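Long-range contacts in L-lactate dehydrogenase (Trichomonas vaginalis, PDB 5A1T), which probably interconverts L-lactate and pyruvate with the NAD+/NADH couple: residues 95-100 / 186-191; 84-89 / 126-131; 11-16 / 46-51. All coordinates share one frame; numbering follows the deposited sequence.

Interaction 1: 95-100 / 186-191. With OXM (oxamic acid), chain D; NAI (1,4-dihydronicotinamide adenine dinucleotide), chain C.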
loop_
_atom_site.group_PDB
_atom_site.type_symbol
_atom_site.label_atom_id
_atom_site.label_comp_id
_atom_site.label_asym_id
_atom_site.label_seq_id
_atom_site.Cartn_x
_atom_site.Cartn_y
_atom_site.Cartn_z
ATOM N N GLN A 95 -18.434 -10.297 16.372
ATOM C CA GLN A 95 -18.964 -11.130 15.296
ATOM C C GLN A 95 -17.871 -11.914 14.583
ATOM O O GLN A 95 -16.692 -11.571 14.661
ATOM C CB GLN A 95 -19.713 -10.273 14.278
ATOM C CG GLN A 95 -21.029 -9.719 14.778
ATOM C CD GLN A 95 -21.833 -9.075 13.668
ATOM O OE1 GLN A 95 -21.282 -8.407 12.792
ATOM N NE2 GLN A 95 -23.143 -9.282 13.691
ATOM N N VAL A 96 -18.281 -12.975 13.892
ATOM C CA VAL A 96 -17.400 -13.714 12.995
ATOM C C VAL A 96 -17.813 -13.426 11.558
ATOM O O VAL A 96 -18.825 -12.769 11.321
ATOM C CB VAL A 96 -17.441 -15.234 13.262
ATOM C CG1 VAL A 96 -16.946 -15.536 14.665
ATOM C CG2 VAL A 96 -18.845 -15.788 13.055
ATOM N N ARG A 97 -17.032 -13.920 10.604
ATOM C CA ARG A 97 -17.269 -13.646 9.190
ATOM C C ARG A 97 -18.674 -14.048 8.738
ATOM O O ARG A 97 -19.286 -13.369 7.917
ATOM C CB ARG A 97 -16.230 -14.372 8.334
ATOM C CG ARG A 97 -14.785 -13.983 8.625
ATOM C CD ARG A 97 -13.834 -14.773 7.744
ATOM N NE ARG A 97 -12.427 -14.538 8.064
ATOM C CZ ARG A 97 -11.737 -15.211 8.981
ATOM N NH1 ARG A 97 -12.314 -16.169 9.696
ATOM N NH2 ARG A 97 -10.459 -14.923 9.189
ATOM N N ALA A 98 -19.180 -15.151 9.279
ATOM C CA ALA A 98 -20.475 -15.683 8.866
ATOM C C ALA A 98 -21.638 -14.791 9.306
ATOM O O ALA A 98 -22.752 -14.924 8.801
ATOM C CB ALA A 98 -20.659 -17.088 9.414
ATOM N N ASP A 99 -21.382 -13.885 10.247
ATOM C CA ASP A 99 -22.422 -12.985 10.740
ATOM C C ASP A 99 -22.768 -11.900 9.722
ATOM O O ASP A 99 -23.751 -11.178 9.891
ATOM C CB ASP A 99 -21.988 -12.332 12.057
ATOM C CG ASP A 99 -21.926 -13.318 13.210
ATOM O OD1 ASP A 99 -22.805 -14.203 13.292
ATOM O OD2 ASP A 99 -20.996 -13.208 14.039
ATOM N N LEU A 100 -21.961 -11.785 8.669
ATOM C CA LEU A 100 -22.186 -10.774 7.640
ATOM C C LEU A 100 -23.122 -11.263 6.537
ATOM O O LEU A 100 -23.440 -10.512 5.615
ATOM C CB LEU A 100 -20.853 -10.340 7.024
ATOM C CG LEU A 100 -20.028 -9.324 7.815
ATOM C CD1 LEU A 100 -18.656 -9.170 7.190
ATOM C CD2 LEU A 100 -20.731 -7.974 7.880
ATOM N N HIS A 186 -12.682 -19.952 4.322
ATOM C CA HIS A 186 -11.972 -18.862 4.970
ATOM C C HIS A 186 -12.822 -18.422 6.152
ATOM O O HIS A 186 -13.420 -17.348 6.138
ATOM C CB HIS A 186 -11.718 -17.702 4.005
ATOM C CG HIS A 186 -11.016 -16.537 4.633
ATOM N ND1 HIS A 186 -9.777 -16.644 5.223
ATOM C CD2 HIS A 186 -11.387 -15.240 4.768
ATOM C CE1 HIS A 186 -9.410 -15.464 5.692
ATOM N NE2 HIS A 186 -10.370 -14.595 5.429
ATOM N N GLY A 187 -12.893 -19.285 7.162
ATOM C CA GLY A 187 -13.707 -19.033 8.335
ATOM C C GLY A 187 -13.156 -19.753 9.547
ATOM O O GLY A 187 -12.021 -20.232 9.531
ATOM N N GLU A 188 -13.965 -19.831 10.599
ATOM C CA GLU A 188 -13.555 -20.465 11.847
ATOM C C GLU A 188 -13.124 -21.910 11.623
ATOM O O GLU A 188 -12.261 -22.427 12.333
ATOM C CB GLU A 188 -14.695 -20.420 12.870
ATOM C CG GLU A 188 -15.200 -19.019 13.187
ATOM C CD GLU A 188 -14.117 -18.120 13.755
ATOM O OE1 GLU A 188 -13.669 -18.375 14.896
ATOM O OE2 GLU A 188 -13.713 -17.163 13.061
ATOM N N SER A 189 -13.723 -22.552 10.623
ATOM C CA SER A 189 -13.500 -23.970 10.370
ATOM C C SER A 189 -12.336 -24.232 9.418
ATOM O O SER A 189 -12.155 -25.362 8.967
ATOM C CB SER A 189 -14.770 -24.601 9.796
ATOM O OG SER A 189 -15.061 -24.075 8.513
ATOM N N MET A 190 -11.551 -23.199 9.116
ATOM C CA MET A 190 -10.453 -23.334 8.160
ATOM C C MET A 190 -9.450 -24.389 8.626
ATOM O O MET A 190 -9.165 -24.507 9.820
ATOM C CB MET A 190 -9.746 -21.989 7.945
ATOM C CG MET A 190 -8.944 -21.478 9.137
ATOM S SD MET A 190 -8.039 -19.958 8.764
ATOM C CE MET A 190 -9.384 -18.787 8.595
ATOM N N VAL A 191 -8.920 -25.150 7.671
ATOM C CA VAL A 191 -8.037 -26.273 7.971
ATOM C C VAL A 191 -6.598 -25.975 7.557
ATOM O O VAL A 191 -6.224 -26.180 6.404
ATOM C CB VAL A 191 -8.507 -27.561 7.257
ATOM C CG1 VAL A 191 -7.675 -28.760 7.697
ATOM C CG2 VAL A 191 -9.981 -27.815 7.529
HETATM C C1 OXM D . -10.328 -11.746 7.858
HETATM N N1 OXM D . -10.942 -10.628 8.479
HETATM O O1 OXM D . -10.966 -12.448 7.099
HETATM C C2 OXM D . -8.875 -12.063 8.137
HETATM O O2 OXM D . -8.113 -11.171 8.598
HETATM O O3 OXM D . -8.427 -13.215 7.901
HETATM P PA NAI C . -14.681 -1.348 4.895
HETATM O O1A NAI C . -15.964 -1.300 5.690
HETATM O O2A NAI C . -13.611 -0.308 5.124
HETATM O O5B NAI C . -15.052 -1.314 3.327
HETATM C C5B NAI C . -16.217 -1.939 2.793
HETATM C C4B NAI C . -16.722 -1.077 1.642
HETATM O O4B NAI C . -17.771 -1.720 0.907
HETATM C C3B NAI C . -17.284 0.247 2.146
HETATM O O3B NAI C . -16.541 1.328 1.572
HETATM C C2B NAI C . -18.733 0.264 1.697
HETATM O O2B NAI C . -19.176 1.562 1.288
HETATM C C1B NAI C . -18.718 -0.713 0.534
HETATM N N9A NAI C . -20.057 -1.263 0.201
HETATM C C8A NAI C . -21.032 -1.643 1.051
HETATM N N7A NAI C . -22.120 -2.082 0.362
HETATM C C5A NAI C . -21.845 -1.977 -0.951
HETATM C C6A NAI C . -22.540 -2.261 -2.225
HETATM N N6A NAI C . -23.796 -2.765 -2.245
HETATM N N1A NAI C . -21.880 -2.002 -3.375
HETATM C C2A NAI C . -20.631 -1.503 -3.394
HETATM N N3A NAI C . -19.947 -1.223 -2.272
HETATM C C4A NAI C . -20.487 -1.429 -1.048
HETATM O O3 NAI C . -14.021 -2.803 5.084
HETATM P PN NAI C . -12.592 -3.434 4.700
HETATM O O1N NAI C . -11.718 -3.408 5.933
HETATM O O2N NAI C . -12.111 -2.781 3.423
HETATM O O5D NAI C . -12.989 -4.963 4.401
HETATM C C5D NAI C . -14.062 -5.245 3.504
HETATM C C4D NAI C . -14.381 -6.732 3.518
HETATM O O4D NAI C . -13.179 -7.499 3.402
HETATM C C3D NAI C . -15.049 -7.159 4.819
HETATM O O3D NAI C . -16.229 -7.909 4.518
HETATM C C2D NAI C . -14.031 -8.034 5.519
HETATM O O2D NAI C . -14.631 -9.079 6.290
HETATM C C1D NAI C . -13.222 -8.574 4.344
HETATM N N1N NAI C . -11.867 -9.056 4.665
HETATM C C2N NAI C . -11.442 -10.145 4.013
HETATM C C3N NAI C . -10.186 -10.699 4.216
HETATM C C7N NAI C . -9.683 -11.931 3.498
HETATM O O7N NAI C . -8.626 -12.497 3.719
HETATM N N7N NAI C . -10.418 -12.481 2.521
HETATM C C4N NAI C . -9.250 -10.058 5.201
HETATM C C5N NAI C . -9.811 -8.889 5.850
HETATM C C6N NAI C . -11.082 -8.430 5.548
HETATM O O HOH W 1 -11.493 -17.707 11.698
HETATM O O HOH W 2 -14.921 -16.416 10.850
#

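Interaction 2: 84-89 / 126-131. With NAI (1,4-dihydronicotinamide adenine dinucleotide), chain C.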
loop_
_atom_site.group_PDB
_atom_site.type_symbol
_atom_site.label_atom_id
_atom_site.label_comp_id
_atom_site.label_asym_id
_atom_site.label_seq_id
_atom_site.Cartn_x
_atom_site.Cartn_y
_atom_site.Cartn_z
ATOM N N PHE A 84 -12.013 -7.317 -8.221
ATOM C CA PHE A 84 -11.763 -7.564 -6.805
ATOM C C PHE A 84 -13.008 -7.169 -6.020
ATOM O O PHE A 84 -13.273 -5.982 -5.833
ATOM C CB PHE A 84 -10.557 -6.765 -6.304
ATOM C CG PHE A 84 -9.255 -7.143 -6.955
ATOM C CD1 PHE A 84 -8.902 -6.618 -8.187
ATOM C CD2 PHE A 84 -8.377 -8.009 -6.325
ATOM C CE1 PHE A 84 -7.701 -6.960 -8.785
ATOM C CE2 PHE A 84 -7.176 -8.355 -6.916
ATOM C CZ PHE A 84 -6.837 -7.829 -8.147
ATOM N N LEU A 85 -13.774 -8.156 -5.570
ATOM C CA LEU A 85 -15.006 -7.876 -4.840
ATOM C C LEU A 85 -14.726 -7.697 -3.352
ATOM O O LEU A 85 -14.559 -8.672 -2.619
ATOM C CB LEU A 85 -16.029 -8.990 -5.060
ATOM C CG LEU A 85 -16.323 -9.359 -6.517
ATOM C CD1 LEU A 85 -17.573 -10.224 -6.596
ATOM C CD2 LEU A 85 -16.472 -8.121 -7.398
ATOM N N VAL A 86 -14.683 -6.440 -2.919
ATOM C CA VAL A 86 -14.333 -6.095 -1.544
ATOM C C VAL A 86 -15.520 -5.475 -0.812
ATOM O O VAL A 86 -15.461 -5.241 0.396
ATOM C CB VAL A 86 -13.139 -5.108 -1.506
ATOM C CG1 VAL A 86 -12.462 -5.132 -0.157
ATOM C CG2 VAL A 86 -12.131 -5.447 -2.586
ATOM N N ALA A 87 -16.596 -5.211 -1.549
ATOM C CA ALA A 87 -17.787 -4.580 -0.989
ATOM C C ALA A 87 -18.312 -5.342 0.225
ATOM O O ALA A 87 -18.358 -6.571 0.225
ATOM C CB ALA A 87 -18.869 -4.472 -2.051
ATOM N N SER A 88 -18.699 -4.605 1.261
ATOM C CA SER A 88 -19.189 -5.214 2.492
ATOM C C SER A 88 -19.743 -4.176 3.455
ATOM O O SER A 88 -19.320 -3.018 3.449
ATOM C CB SER A 88 -18.070 -5.998 3.184
ATOM O OG SER A 88 -18.504 -6.519 4.431
ATOM N N MET A 89 -20.690 -4.603 4.282
ATOM C CA MET A 89 -21.144 -3.795 5.401
ATOM C C MET A 89 -20.187 -4.026 6.566
ATOM O O MET A 89 -19.401 -4.974 6.540
ATOM C CB MET A 89 -22.580 -4.155 5.788
ATOM C CG MET A 89 -23.578 -4.008 4.652
ATOM S SD MET A 89 -23.526 -2.383 3.870
ATOM C CE MET A 89 -23.992 -1.325 5.239
ATOM N N LEU A 126 -12.329 -12.185 -8.260
ATOM C CA LEU A 126 -11.784 -12.588 -6.968
ATOM C C LEU A 126 -12.609 -11.972 -5.849
ATOM O O LEU A 126 -12.715 -10.751 -5.741
ATOM C CB LEU A 126 -10.318 -12.172 -6.837
ATOM C CG LEU A 126 -9.688 -12.409 -5.458
ATOM C CD1 LEU A 126 -9.815 -13.868 -5.040
ATOM C CD2 LEU A 126 -8.230 -11.977 -5.448
ATOM N N VAL A 127 -13.186 -12.830 -5.016
ATOM C CA VAL A 127 -14.053 -12.388 -3.929
ATOM C C VAL A 127 -13.266 -12.259 -2.632
ATOM O O VAL A 127 -12.621 -13.209 -2.187
ATOM C CB VAL A 127 -15.224 -13.358 -3.730
ATOM C CG1 VAL A 127 -16.173 -12.844 -2.651
ATOM C CG2 VAL A 127 -15.961 -13.544 -5.038
ATOM N N ILE A 128 -13.336 -11.074 -2.032
ATOM C CA ILE A 128 -12.607 -10.782 -0.807
ATOM C C ILE A 128 -13.585 -10.545 0.336
ATOM O O ILE A 128 -13.393 -11.064 1.431
ATOM C CB ILE A 128 -11.682 -9.558 -0.987
ATOM C CG1 ILE A 128 -10.682 -9.830 -2.116
ATOM C CG2 ILE A 128 -10.947 -9.241 0.314
ATOM C CD1 ILE A 128 -9.816 -8.652 -2.502
ATOM N N GLY A 129 -14.639 -9.775 0.074
ATOM C CA GLY A 129 -15.621 -9.450 1.096
ATOM C C GLY A 129 -16.195 -10.670 1.793
ATOM O O GLY A 129 -16.621 -11.622 1.140
ATOM N N ASN A 130 -16.205 -10.638 3.123
ATOM C CA ASN A 130 -16.643 -11.783 3.914
ATOM C C ASN A 130 -18.161 -11.865 4.069
ATOM O O ASN A 130 -18.836 -10.835 4.113
ATOM C CB ASN A 130 -16.009 -11.745 5.304
ATOM C CG ASN A 130 -14.514 -11.991 5.274
ATOM O OD1 ASN A 130 -13.733 -11.207 5.814
ATOM N ND2 ASN A 130 -14.108 -13.087 4.648
ATOM N N PRO A 131 -18.708 -13.092 4.151
ATOM C CA PRO A 131 -18.016 -14.381 4.013
ATOM C C PRO A 131 -17.678 -14.667 2.552
ATOM O O PRO A 131 -18.590 -14.869 1.754
ATOM C CB PRO A 131 -19.033 -15.383 4.559
ATOM C CG PRO A 131 -20.346 -14.754 4.294
ATOM C CD PRO A 131 -20.141 -13.276 4.445
HETATM P PA NAI C . -14.681 -1.348 4.895
HETATM O O1A NAI C . -15.964 -1.300 5.690
HETATM O O2A NAI C . -13.611 -0.308 5.124
HETATM O O5B NAI C . -15.052 -1.314 3.327
HETATM C C5B NAI C . -16.217 -1.939 2.793
HETATM C C4B NAI C . -16.722 -1.077 1.642
HETATM O O4B NAI C . -17.771 -1.720 0.907
HETATM C C3B NAI C . -17.284 0.247 2.146
HETATM O O3B NAI C . -16.541 1.328 1.572
HETATM C C2B NAI C . -18.733 0.264 1.697
HETATM O O2B NAI C . -19.176 1.562 1.288
HETATM C C1B NAI C . -18.718 -0.713 0.534
HETATM N N9A NAI C . -20.057 -1.263 0.201
HETATM C C8A NAI C . -21.032 -1.643 1.051
HETATM N N7A NAI C . -22.120 -2.082 0.362
HETATM C C5A NAI C . -21.845 -1.977 -0.951
HETATM C C6A NAI C . -22.540 -2.261 -2.225
HETATM N N6A NAI C . -23.796 -2.765 -2.245
HETATM N N1A NAI C . -21.880 -2.002 -3.375
HETATM C C2A NAI C . -20.631 -1.503 -3.394
HETATM N N3A NAI C . -19.947 -1.223 -2.272
HETATM C C4A NAI C . -20.487 -1.429 -1.048
HETATM O O3 NAI C . -14.021 -2.803 5.084
HETATM P PN NAI C . -12.592 -3.434 4.700
HETATM O O1N NAI C . -11.718 -3.408 5.933
HETATM O O2N NAI C . -12.111 -2.781 3.423
HETATM O O5D NAI C . -12.989 -4.963 4.401
HETATM C C5D NAI C . -14.062 -5.245 3.504
HETATM C C4D NAI C . -14.381 -6.732 3.518
HETATM O O4D NAI C . -13.179 -7.499 3.402
HETATM C C3D NAI C . -15.049 -7.159 4.819
HETATM O O3D NAI C . -16.229 -7.909 4.518
HETATM C C2D NAI C . -14.031 -8.034 5.519
HETATM O O2D NAI C . -14.631 -9.079 6.290
HETATM C C1D NAI C . -13.222 -8.574 4.344
HETATM N N1N NAI C . -11.867 -9.056 4.665
HETATM C C2N NAI C . -11.442 -10.145 4.013
HETATM C C3N NAI C . -10.186 -10.699 4.216
HETATM C C7N NAI C . -9.683 -11.931 3.498
HETATM O O7N NAI C . -8.626 -12.497 3.719
HETATM N N7N NAI C . -10.418 -12.481 2.521
HETATM C C4N NAI C . -9.250 -10.058 5.201
HETATM C C5N NAI C . -9.811 -8.889 5.850
HETATM C C6N NAI C . -11.082 -8.430 5.548
#

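Interaction 3: 11-16 / 46-51. With NAI (1,4-dihydronicotinamide adenine dinucleotide), chain C.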
loop_
_atom_site.group_PDB
_atom_site.type_symbol
_atom_site.label_atom_id
_atom_site.label_comp_id
_atom_site.label_asym_id
_atom_site.label_seq_id
_atom_site.Cartn_x
_atom_site.Cartn_y
_atom_site.Cartn_z
ATOM N N GLY A 11 -16.463 -1.807 -3.388
ATOM C CA GLY A 11 -16.127 -1.392 -2.038
ATOM C C GLY A 11 -14.779 -0.700 -2.023
ATOM O O GLY A 11 -13.997 -0.849 -1.084
ATOM N N ALA A 12 -14.516 0.066 -3.077
ATOM C CA ALA A 12 -13.216 0.696 -3.275
ATOM C C ALA A 12 -12.909 1.756 -2.222
ATOM O O ALA A 12 -11.744 2.005 -1.913
ATOM C CB ALA A 12 -13.149 1.314 -4.660
ATOM N N ALA A 13 -13.947 2.380 -1.675
ATOM C CA ALA A 13 -13.761 3.482 -0.735
ATOM C C ALA A 13 -13.334 3.000 0.651
ATOM O O ALA A 13 -12.926 3.802 1.491
ATOM C CB ALA A 13 -15.038 4.307 -0.630
ATOM N N GLY A 14 -13.419 1.695 0.889
ATOM C CA GLY A 14 -13.092 1.137 2.190
ATOM C C GLY A 14 -11.602 1.060 2.470
ATOM O O GLY A 14 -10.793 1.645 1.753
ATOM N N GLN A 15 -11.245 0.328 3.523
ATOM C CA GLN A 15 -9.854 0.217 3.962
ATOM C C GLN A 15 -9.005 -0.597 2.988
ATOM O O GLN A 15 -7.899 -0.192 2.631
ATOM C CB GLN A 15 -9.786 -0.418 5.353
ATOM C CG GLN A 15 -10.461 0.395 6.446
ATOM C CD GLN A 15 -9.756 1.708 6.725
ATOM O OE1 GLN A 15 -10.383 2.766 6.762
ATOM N NE2 GLN A 15 -8.445 1.644 6.935
ATOM N N ILE A 16 -9.522 -1.749 2.573
ATOM C CA ILE A 16 -8.815 -2.605 1.627
ATOM C C ILE A 16 -8.788 -1.968 0.239
ATOM O O ILE A 16 -7.750 -1.950 -0.419
ATOM C CB ILE A 16 -9.457 -4.009 1.553
ATOM C CG1 ILE A 16 -9.208 -4.764 2.862
ATOM C CG2 ILE A 16 -8.894 -4.813 0.372
ATOM C CD1 ILE A 16 -9.929 -6.099 2.969
ATOM N N MET A 46 -19.514 8.167 -0.856
ATOM C CA MET A 46 -19.107 8.934 -2.029
ATOM C C MET A 46 -17.950 9.869 -1.697
ATOM O O MET A 46 -17.131 10.192 -2.558
ATOM C CB MET A 46 -20.289 9.738 -2.573
ATOM C CG MET A 46 -20.073 10.330 -3.955
ATOM S SD MET A 46 -19.977 9.069 -5.242
ATOM C CE MET A 46 -20.267 10.063 -6.704
ATOM N N ASN A 47 -17.890 10.301 -0.442
ATOM C CA ASN A 47 -16.827 11.189 0.015
ATOM C C ASN A 47 -15.456 10.529 -0.031
ATOM O O ASN A 47 -14.526 11.061 -0.635
ATOM C CB ASN A 47 -17.114 11.674 1.435
ATOM C CG ASN A 47 -17.583 13.110 1.471
ATOM O OD1 ASN A 47 -16.933 13.998 0.919
ATOM N ND2 ASN A 47 -18.728 13.347 2.103
ATOM N N ARG A 48 -15.332 9.371 0.610
ATOM C CA ARG A 48 -14.061 8.657 0.638
ATOM C C ARG A 48 -13.707 8.126 -0.747
ATOM O O ARG A 48 -12.531 7.974 -1.080
ATOM C CB ARG A 48 -14.113 7.509 1.647
ATOM C CG ARG A 48 -14.376 7.960 3.072
ATOM C CD ARG A 48 -13.968 6.892 4.073
ATOM N NE ARG A 48 -14.395 5.560 3.652
ATOM C CZ ARG A 48 -15.633 5.092 3.774
ATOM N NH1 ARG A 48 -16.592 5.844 4.304
ATOM N NH2 ARG A 48 -15.917 3.867 3.362
ATOM N N LEU A 49 -14.728 7.844 -1.548
ATOM C CA LEU A 49 -14.520 7.390 -2.917
ATOM C C LEU A 49 -13.817 8.475 -3.729
ATOM O O LEU A 49 -12.878 8.195 -4.474
ATOM C CB LEU A 49 -15.853 7.014 -3.567
ATOM C CG LEU A 49 -15.785 6.490 -5.003
ATOM C CD1 LEU A 49 -14.950 5.221 -5.086
ATOM C CD2 LEU A 49 -17.185 6.246 -5.543
ATOM N N THR A 50 -14.272 9.714 -3.577
ATOM C CA THR A 50 -13.632 10.839 -4.245
ATOM C C THR A 50 -12.242 11.049 -3.662
ATOM O O THR A 50 -11.286 11.309 -4.392
ATOM C CB THR A 50 -14.456 12.129 -4.103
ATOM O OG1 THR A 50 -15.760 11.925 -4.659
ATOM C CG2 THR A 50 -13.779 13.289 -4.826
ATOM N N ALA A 51 -12.136 10.925 -2.342
ATOM C CA ALA A 51 -10.856 11.055 -1.656
ATOM C C ALA A 51 -9.845 10.054 -2.200
ATOM O O ALA A 51 -8.654 10.353 -2.300
ATOM C CB ALA A 51 -11.033 10.859 -0.164
HETATM P PA NAI C . -14.681 -1.348 4.895
HETATM O O1A NAI C . -15.964 -1.300 5.690
HETATM O O2A NAI C . -13.611 -0.308 5.124
HETATM O O5B NAI C . -15.052 -1.314 3.327
HETATM C C5B NAI C . -16.217 -1.939 2.793
HETATM C C4B NAI C . -16.722 -1.077 1.642
HETATM O O4B NAI C . -17.771 -1.720 0.907
HETATM C C3B NAI C . -17.284 0.247 2.146
HETATM O O3B NAI C . -16.541 1.328 1.572
HETATM C C2B NAI C . -18.733 0.264 1.697
HETATM O O2B NAI C . -19.176 1.562 1.288
HETATM C C1B NAI C . -18.718 -0.713 0.534
HETATM N N9A NAI C . -20.057 -1.263 0.201
HETATM C C8A NAI C . -21.032 -1.643 1.051
HETATM N N7A NAI C . -22.120 -2.082 0.362
HETATM C C5A NAI C . -21.845 -1.977 -0.951
HETATM C C6A NAI C . -22.540 -2.261 -2.225
HETATM N N6A NAI C . -23.796 -2.765 -2.245
HETATM N N1A NAI C . -21.880 -2.002 -3.375
HETATM C C2A NAI C . -20.631 -1.503 -3.394
HETATM N N3A NAI C . -19.947 -1.223 -2.272
HETATM C C4A NAI C . -20.487 -1.429 -1.048
HETATM O O3 NAI C . -14.021 -2.803 5.084
HETATM P PN NAI C . -12.592 -3.434 4.700
HETATM O O1N NAI C . -11.718 -3.408 5.933
HETATM O O2N NAI C . -12.111 -2.781 3.423
HETATM O O5D NAI C . -12.989 -4.963 4.401
HETATM C C5D NAI C . -14.062 -5.245 3.504
HETATM C C4D NAI C . -14.381 -6.732 3.518
HETATM O O4D NAI C . -13.179 -7.499 3.402
HETATM C C3D NAI C . -15.049 -7.159 4.819
HETATM O O3D NAI C . -16.229 -7.909 4.518
HETATM C C2D NAI C . -14.031 -8.034 5.519
HETATM O O2D NAI C . -14.631 -9.079 6.290
HETATM C C1D NAI C . -13.222 -8.574 4.344
HETATM N N1N NAI C . -11.867 -9.056 4.665
HETATM C C2N NAI C . -11.442 -10.145 4.013
HETATM C C3N NAI C . -10.186 -10.699 4.216
HETATM C C7N NAI C . -9.683 -11.931 3.498
HETATM O O7N NAI C . -8.626 -12.497 3.719
HETATM N N7N NAI C . -10.418 -12.481 2.521
HETATM C C4N NAI C . -9.250 -10.058 5.201
HETATM C C5N NAI C . -9.811 -8.889 5.850
HETATM C C6N NAI C . -11.082 -8.430 5.548
HETATM O O HOH W 3 -11.122 6.008 0.529
#

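Interaction 1: 95-100 / 186-191
R97 reaches from the loop ahead of helix 101-118 to H186, and from CD outward each group of its side chain has a partner. CB points toward 186-191, and the chain then runs extended from CG to NE (chi2 179°, chi3 -175°), which carries the guanidinium past the backbone of H186 to the bound oxamic acid. R97 CD lies 3.1 Å from H186 O, a close carbon-to-oxygen contact. One atom further on, R97 NE donates to OXM O1 at 2.7 Å in a fairly straight bond. The same oxygen receives H186 NE2 at 2.8 Å, in a more bent bond. R97 CZ stands over one face of the imidazole, offset toward its rim, with the two planes 55° apart, and the side chains cross at about a right angle.

Two donors meet on the amide oxygen of oxamic acid, one from the NAD-binding part and one from the C-terminal part, in the substrate pocket between the two domains of the lactate/malate dehydrogenase fold. O1 probably takes the place of the substrate carbonyl oxygen, next to H186, the predicted proton acceptor. D158 accepts a bond from H186 ND1, and R161 and S240 also hold the inhibitor.

At the tip the two terminal nitrogens part company. R97 NH2 donates to OXM O3 at 3.0 Å and has M190 CE nearby. R97 NH1 passes G187 CA at 3.5 Å and makes a long salt bridge to E188 OE2 at 3.8 Å. Two waters span that gap, each accepting from NH1 and donating to OE2, which W230 also engages. Beside them V96 CG1 rests against E188 CD at 3.9 Å.

Interaction 2: 84-89 / 126-131
F84 and L85 pair with L126 and V127 as parallel strand ends, and the runs 84-88 and 126-130 point 16° apart. L85 N donates to L126 O at 2.8 Å, nearly in line with the carbonyl. L85 O in turn is gripped twice, by I128 N at 2.8 Å and by G129 N at 2.9 Å, the first tilted from the carbonyl plane and the second lying in it. Beyond this fork the register slips by one residue, so that V86 lies nearest G129.

F84 and L126 project from one face of the sheet, where F84 CE2 meets L126 CD2 at 4.0 Å. I128 CD1 comes to the edge of the same phenyl ring and also touches V86 CG2, the V86 and I128 side chains lying side by side. On the other face L85 CD1 touches V127 CG2 at 4.0 Å.

Past the strand ends both chains turn to the cofactor, at the C-terminal edge of the parallel sheet in a Rossmann fold, where the dinucleotide binds. S88 N donates to NAI O4B. With OG set anti to the backbone N (chi1 176°), S88 receives a bond from the NAI O3D hydroxyl at 2.7 Å and passes its own proton to M89 O. N130 N donates to that same O3D at 3.1 Å, so both segments hold one hydroxyl of the nicotinamide ribose. I128 O takes a weak bond from the nicotinamide N7N. A cis peptide joins N130 to P131, the N-cap of helix 132-141.

Strands 82-85 and 124-127 belong to a beta-alpha-beta unit with helix 101-118, whose F108 and T111 pack on L85. Helices 15-28 and 242-257 cover the F84 face, while strands 5-10 and 151-154 flank the pair in the sheet.

Interaction 3: 11-16 / 46-51
After G11, whose positive phi of 65° starts a type I turn ending at G14 and whose CA lies 3.4 Å from the adenosine ribose oxygen NAI O4B, A12 CB meets L49 CD1 of helix 46-57 at 4.3 Å.

A13 makes most of the contact from the 11-16 side. Its methyl points at the helix and fits between R48 and L49, with A13 CB 4.0 Å from R48 CB and 4.1 Å from L49 CB. A13 O accepts R48 NE at 3.1 Å, from a donor well above the carbonyl plane, 47° out of it. The bend of the arginine at chi3 (-44°) brings the guanidinium edge to this oxygen and leaves R48 NH2 3.2 Å from NAI O3B. A water donates to both A13 O and R48 O, a second tie between the same two residues.

G11, G14 and G17 form the GxxGxxG signature of the Rossmann dinucleotide-binding loop, here GAAGQIG, which joins strand 5-10 to helix 15-28. D41, just after strand 35-40, accepts from A13 N and is hydrogen-bonded to the cofactor, as the acidic residue here in NAD enzymes usually is to the adenosine ribose.

G14 is the N-cap of helix 15-28, and its lack of a side chain lets the pyrophosphate come close. Q15 N then donates to NAI O2A and I16 N to NAI O2N, the latter in a nearly straight bond at 2.9 Å. The N-terminal end of helix 15-28 would probably add a favourable field for these phosphates. Across the contact, N47, T50 and A51 of helix 46-57 pack on H235 of the second subunit.

From the N terminus, interaction 3 closes first, joining the glycine-rich loop after strand 5-10 to helix 46-57 beyond strand 35-40. Interaction 2 opens later, in series with it, and pairs two neighbouring strands of the same nucleotide-binding domain; V86 and I128 pack on I16, so the two contacts touch. Interaction 1 crosses interaction 2: 95-100 leaves within the loop that 126-131 closes, and its partner 186-191 lies further on, in the C-terminal domain. Those two contacts meet where N130 packs against R97 and H186. Interactions 1 and 3, with centres about 25 Å apart, do not touch, but all three line the one cofactor.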